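Local coordinates for ESX-1 secretion system protein EccA1 (Mycobacterium tuberculosis, PDB 4F3V) that forms the TPR-like N-terminal domain of a cytosolic ATPase that may power export of virulence factors through the ESX-1 type VII secretion system, at residues A[187-198]-A[210-221]. Residues are numbered along the deposited sequence; the frame is centred on the assembly and turned at random.
Sequences FTEAERRLTEAN and IAWYLAMARRSQ. With SO4 (sulfate ion), chain G; SO4 (sulfate ion), chain E.
Segments 187-198 and 210-221 of two successive helices of the tetratricopeptide-like domain pack side by side in nearly antiparallel fashion, their axes approaching to 9.3 Å at 149°, with Glu191, Phe187 and Leu194 reaching across from the first. Glu191 is a knob into a hole made by Leu214, Ala217, Arg218 and Gln221. Its carboxylate lies flat over the guanidinium of Arg218, Glu191 CD 3.5 Å above the guanidinium plane and the two planes 18° apart. The salt bridge, Glu191 OE2 to Arg218 NE at 3.5 Å, is therefore one of stacked charges with no N-H aimed at the oxygen. A bend at chi2 (-72°) brings the Arg218 chain back toward this carboxylate although its CB points away. Toward the start of helix 187-198, Ser220 CB sits over one face of the Phe187 ring in a CH-pi contact, while Phe187 CD1 touches Ala217 CB at 3.7 Å. Thr188 uses both N and OG1 to bind O3 of a sulfate ion, probably from the crystallisation liquor, with Thr188 N at 2.8 Å, at the helix's N-terminal end. Further along the helix Leu194 CD1 meets Tyr213 CB at 3.6 Å, Leu194 CB faces Leu214 CG, and Ile210 CG2 lies against Leu194 O. Helix 167-183 flanks helix 187-198, and helix 224-237 packs on Ala211, Leu214 and Ala215, extending the layered antiparallel helices of a TPR-type alpha-solenoid.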
loop_
_atom_site.group_PDB
_atom_site.type_symbol
_atom_site.label_atom_id
_atom_site.label_comp_id
_atom_site.label_asym_id
_atom_site.label_seq_id
_atom_site.Cartn_x
_atom_site.Cartn_y
_atom_site.Cartn_z
ATOM N N PHE A 187 8.231 18.042 -14.760
ATOM C CA PHE A 187 8.855 16.874 -15.330
ATOM C C PHE A 187 10.352 16.759 -15.018
ATOM O O PHE A 187 10.856 15.651 -14.809
ATOM C CB PHE A 187 8.616 16.857 -16.854
ATOM C CG PHE A 187 7.162 16.692 -17.243
ATOM C CD1 PHE A 187 6.435 15.608 -16.775
ATOM C CD2 PHE A 187 6.516 17.620 -18.056
ATOM C CE1 PHE A 187 5.100 15.434 -17.120
ATOM C CE2 PHE A 187 5.178 17.455 -18.392
ATOM C CZ PHE A 187 4.481 16.346 -17.923
ATOM N N THR A 188 11.059 17.893 -15.007
ATOM C CA THR A 188 12.480 17.884 -14.671
ATOM C C THR A 188 12.685 17.445 -13.229
ATOM O O THR A 188 13.554 16.622 -12.946
ATOM C CB THR A 188 13.147 19.253 -14.912
ATOM O OG1 THR A 188 13.190 19.485 -16.318
ATOM C CG2 THR A 188 14.584 19.277 -14.379
ATOM N N GLU A 189 11.885 18.009 -12.319
ATOM C CA GLU A 189 11.909 17.607 -10.922
ATOM C C GLU A 189 11.580 16.105 -10.780
ATOM O O GLU A 189 12.257 15.396 -10.032
ATOM C CB GLU A 189 10.940 18.477 -10.098
ATOM C CG GLU A 189 10.778 17.999 -8.657
ATOM C CD GLU A 189 9.936 18.905 -7.782
ATOM O OE1 GLU A 189 9.424 19.960 -8.246
ATOM O OE2 GLU A 189 9.778 18.532 -6.606
ATOM N N ALA A 190 10.538 15.644 -11.475
ATOM C CA ALA A 190 10.164 14.227 -11.472
ATOM C C ALA A 190 11.348 13.338 -11.870
ATOM O O ALA A 190 11.644 12.359 -11.206
ATOM C CB ALA A 190 8.986 13.960 -12.398
ATOM N N GLU A 191 12.060 13.724 -12.916
ATOM C CA GLU A 191 13.214 12.946 -13.381
ATOM C C GLU A 191 14.345 12.906 -12.372
ATOM O O GLU A 191 14.885 11.841 -12.113
ATOM C CB GLU A 191 13.695 13.482 -14.721
ATOM C CG GLU A 191 12.690 13.230 -15.826
ATOM C CD GLU A 191 12.830 14.175 -17.007
ATOM O OE1 GLU A 191 13.581 15.165 -16.908
ATOM O OE2 GLU A 191 12.151 13.923 -18.035
ATOM N N ARG A 192 14.670 14.045 -11.761
ATOM C CA ARG A 192 15.673 14.062 -10.686
ATOM C C ARG A 192 15.241 13.145 -9.500
ATOM O O ARG A 192 15.985 12.266 -9.070
ATOM C CB ARG A 192 15.902 15.496 -10.164
ATOM C CG ARG A 192 16.963 15.587 -9.063
ATOM C CD ARG A 192 17.195 16.996 -8.520
ATOM N NE ARG A 192 15.965 17.628 -8.021
ATOM C CZ ARG A 192 15.468 17.536 -6.779
ATOM N NH1 ARG A 192 16.065 16.811 -5.828
ATOM N NH2 ARG A 192 14.341 18.175 -6.483
ATOM N N ARG A 193 14.024 13.324 -9.005
ATOM C CA ARG A 193 13.588 12.553 -7.841
ATOM C C ARG A 193 13.444 11.062 -8.115
ATOM O O ARG A 193 13.798 10.245 -7.260
ATOM C CB ARG A 193 12.289 13.104 -7.254
ATOM C CG ARG A 193 12.433 14.520 -6.761
ATOM C CD ARG A 193 11.166 14.976 -6.079
ATOM N NE ARG A 193 11.231 16.371 -5.663
ATOM C CZ ARG A 193 11.913 16.816 -4.605
ATOM N NH1 ARG A 193 12.622 15.984 -3.841
ATOM N NH2 ARG A 193 11.886 18.115 -4.305
ATOM N N LEU A 194 12.917 10.705 -9.283
ATOM C CA LEU A 194 12.715 9.298 -9.621
ATOM C C LEU A 194 14.054 8.601 -9.872
ATOM O O LEU A 194 14.224 7.433 -9.498
ATOM C CB LEU A 194 11.777 9.145 -10.823
ATOM C CG LEU A 194 10.303 9.525 -10.568
ATOM C CD1 LEU A 194 9.513 9.490 -11.893
ATOM C CD2 LEU A 194 9.674 8.635 -9.494
ATOM N N THR A 195 15.002 9.325 -10.467
ATOM C CA THR A 195 16.365 8.810 -10.660
ATOM C C THR A 195 17.088 8.587 -9.325
ATOM O O THR A 195 17.658 7.523 -9.124
ATOM C CB THR A 195 17.187 9.705 -11.601
ATOM O OG1 THR A 195 16.499 9.798 -12.857
ATOM C CG2 THR A 195 18.606 9.126 -11.809
ATOM N N GLU A 196 17.003 9.543 -8.398
ATOM C CA GLU A 196 17.552 9.349 -7.054
ATOM C C GLU A 196 16.878 8.203 -6.292
ATOM O O GLU A 196 17.561 7.372 -5.662
ATOM C CB GLU A 196 17.497 10.637 -6.236
ATOM C CG GLU A 196 18.527 11.665 -6.706
ATOM C CD GLU A 196 18.514 12.985 -5.933
ATOM O OE1 GLU A 196 18.114 12.980 -4.748
ATOM O OE2 GLU A 196 18.960 14.023 -6.488
ATOM N N ALA A 197 15.549 8.143 -6.349
ATOM C CA ALA A 197 14.815 7.089 -5.651
ATOM C C ALA A 197 15.176 5.708 -6.234
ATOM O O ALA A 197 15.166 4.694 -5.529
ATOM C CB ALA A 197 13.312 7.340 -5.728
ATOM N N ASN A 198 15.531 5.676 -7.510
ATOM C CA ASN A 198 15.949 4.435 -8.112
ATOM C C ASN A 198 17.213 3.854 -7.470
ATOM O O ASN A 198 17.374 2.639 -7.443
ATOM C CB ASN A 198 16.169 4.595 -9.611
ATOM C CG ASN A 198 16.251 3.258 -10.318
ATOM O OD1 ASN A 198 15.305 2.464 -10.294
ATOM N ND2 ASN A 198 17.372 2.992 -10.924
ATOM N N ILE A 210 8.583 3.925 -11.181
ATOM C CA ILE A 210 9.765 4.720 -11.478
ATOM C C ILE A 210 9.954 4.798 -13.014
ATOM O O ILE A 210 10.050 5.898 -13.580
ATOM C CB ILE A 210 11.035 4.158 -10.803
ATOM C CG1 ILE A 210 10.988 4.397 -9.285
ATOM C CG2 ILE A 210 12.276 4.834 -11.387
ATOM C CD1 ILE A 210 12.088 3.679 -8.509
ATOM N N ALA A 211 9.985 3.647 -13.687
ATOM C CA ALA A 211 10.239 3.631 -15.147
ATOM C C ALA A 211 9.083 4.256 -15.933
ATOM O O ALA A 211 9.301 5.027 -16.850
ATOM C CB ALA A 211 10.514 2.209 -15.631
ATOM N N TRP A 212 7.851 3.936 -15.541
ATOM C CA TRP A 212 6.675 4.481 -16.203
ATOM C C TRP A 212 6.624 5.976 -16.168
ATOM O O TRP A 212 6.424 6.624 -17.182
ATOM C CB TRP A 212 5.396 3.930 -15.573
ATOM C CG TRP A 212 4.152 4.517 -16.160
ATOM C CD1 TRP A 212 3.300 5.470 -15.588
ATOM C CD2 TRP A 212 3.544 4.175 -17.443
ATOM N NE1 TRP A 212 2.255 5.750 -16.426
ATOM C CE2 TRP A 212 2.339 4.997 -17.559
ATOM C CE3 TRP A 212 3.872 3.297 -18.484
ATOM C CZ2 TRP A 212 1.515 4.934 -18.681
ATOM C CZ3 TRP A 212 3.036 3.240 -19.601
ATOM C CH2 TRP A 212 1.886 4.051 -19.704
ATOM N N TYR A 213 6.809 6.548 -14.991
ATOM C CA TYR A 213 6.721 7.996 -14.854
ATOM C C TYR A 213 7.937 8.714 -15.433
ATOM O O TYR A 213 7.798 9.826 -15.957
ATOM C CB TYR A 213 6.401 8.393 -13.400
ATOM C CG TYR A 213 4.930 8.195 -13.081
ATOM C CD1 TYR A 213 3.964 9.083 -13.565
ATOM C CD2 TYR A 213 4.492 7.122 -12.335
ATOM C CE1 TYR A 213 2.602 8.906 -13.303
ATOM C CE2 TYR A 213 3.135 6.932 -12.065
ATOM C CZ TYR A 213 2.203 7.830 -12.540
ATOM O OH TYR A 213 0.866 7.642 -12.271
ATOM N N LEU A 214 9.116 8.091 -15.369
ATOM C CA LEU A 214 10.272 8.634 -16.107
ATOM C C LEU A 214 9.948 8.668 -17.590
ATOM O O LEU A 214 10.227 9.667 -18.252
ATOM C CB LEU A 214 11.561 7.826 -15.880
ATOM C CG LEU A 214 12.361 8.049 -14.580
ATOM C CD1 LEU A 214 13.423 6.949 -14.383
ATOM C CD2 LEU A 214 13.014 9.442 -14.604
ATOM N N ALA A 215 9.384 7.578 -18.127
ATOM C CA ALA A 215 9.069 7.508 -19.571
ATOM C C ALA A 215 8.071 8.576 -19.936
ATOM O O ALA A 215 8.233 9.284 -20.949
ATOM C CB ALA A 215 8.548 6.131 -19.975
ATOM N N MET A 216 7.030 8.710 -19.123
ATOM C CA MET A 216 6.010 9.735 -19.375
ATOM C C MET A 216 6.592 11.149 -19.295
ATOM O O MET A 216 6.271 11.997 -20.130
ATOM C CB MET A 216 4.833 9.582 -18.409
ATOM C CG MET A 216 3.949 8.370 -18.684
ATOM S SD MET A 216 3.217 8.308 -20.336
ATOM C CE MET A 216 4.058 6.929 -21.096
ATOM N N ALA A 217 7.448 11.411 -18.306
ATOM C CA ALA A 217 8.099 12.720 -18.224
ATOM C C ALA A 217 8.942 13.009 -19.470
ATOM O O ALA A 217 8.907 14.127 -20.006
ATOM C CB ALA A 217 8.953 12.849 -16.983
ATOM N N ARG A 218 9.730 12.020 -19.904
ATOM C CA ARG A 218 10.567 12.213 -21.082
ATOM C C ARG A 218 9.747 12.478 -22.319
ATOM O O ARG A 218 10.077 13.365 -23.129
ATOM C CB ARG A 218 11.465 11.003 -21.327
ATOM C CG ARG A 218 12.488 10.781 -20.240
ATOM C CD ARG A 218 13.574 11.824 -20.283
ATOM N NE ARG A 218 14.465 11.610 -19.161
ATOM C CZ ARG A 218 15.399 12.460 -18.752
ATOM N NH1 ARG A 218 15.583 13.624 -19.351
ATOM N NH2 ARG A 218 16.157 12.125 -17.721
ATOM N N ARG A 219 8.690 11.699 -22.499
ATOM C CA ARG A 219 7.841 11.866 -23.679
ATOM C C ARG A 219 7.210 13.270 -23.705
ATOM O O ARG A 219 7.209 13.926 -24.731
ATOM C CB ARG A 219 6.749 10.808 -23.720
ATOM C CG ARG A 219 5.760 11.017 -24.861
ATOM C CD ARG A 219 4.898 9.792 -25.063
ATOM N NE ARG A 219 5.594 8.764 -25.819
ATOM C CZ ARG A 219 5.151 7.521 -25.960
ATOM N NH1 ARG A 219 4.018 7.130 -25.377
ATOM N NH2 ARG A 219 5.836 6.659 -26.694
ATOM N N SER A 220 6.692 13.738 -22.566
ATOM C CA SER A 220 6.048 15.062 -22.533
ATOM C C SER A 220 7.047 16.198 -22.761
ATOM O O SER A 220 6.693 17.230 -23.293
ATOM C CB SER A 220 5.299 15.274 -21.228
ATOM O OG SER A 220 4.190 14.371 -21.163
ATOM N N GLN A 221 8.304 16.000 -22.391
ATOM C CA GLN A 221 9.352 16.967 -22.752
ATOM C C GLN A 221 9.788 16.898 -24.214
ATOM O O GLN A 221 10.545 17.752 -24.669
ATOM C CB GLN A 221 10.580 16.751 -21.889
ATOM C CG GLN A 221 10.371 17.084 -20.444
ATOM C CD GLN A 221 11.553 16.637 -19.619
ATOM O OE1 GLN A 221 12.121 15.555 -19.839
ATOM N NE2 GLN A 221 11.939 17.469 -18.678
HETATM S S SO4 G . 9.922 20.805 -17.189
HETATM O O1 SO4 G . 10.320 22.167 -17.603
HETATM O O2 SO4 G . 10.451 19.845 -18.193
HETATM O O3 SO4 G . 10.461 20.541 -15.832
HETATM O O4 SO4 G . 8.443 20.711 -17.128
HETATM S S SO4 E . 14.808 18.111 -1.705
HETATM O O1 SO4 E . 15.625 17.924 -2.929
HETATM O O2 SO4 E . 13.903 16.952 -1.589
HETATM O O3 SO4 E . 15.655 18.136 -0.495
HETATM O O4 SO4 E . 14.057 19.387 -1.821
#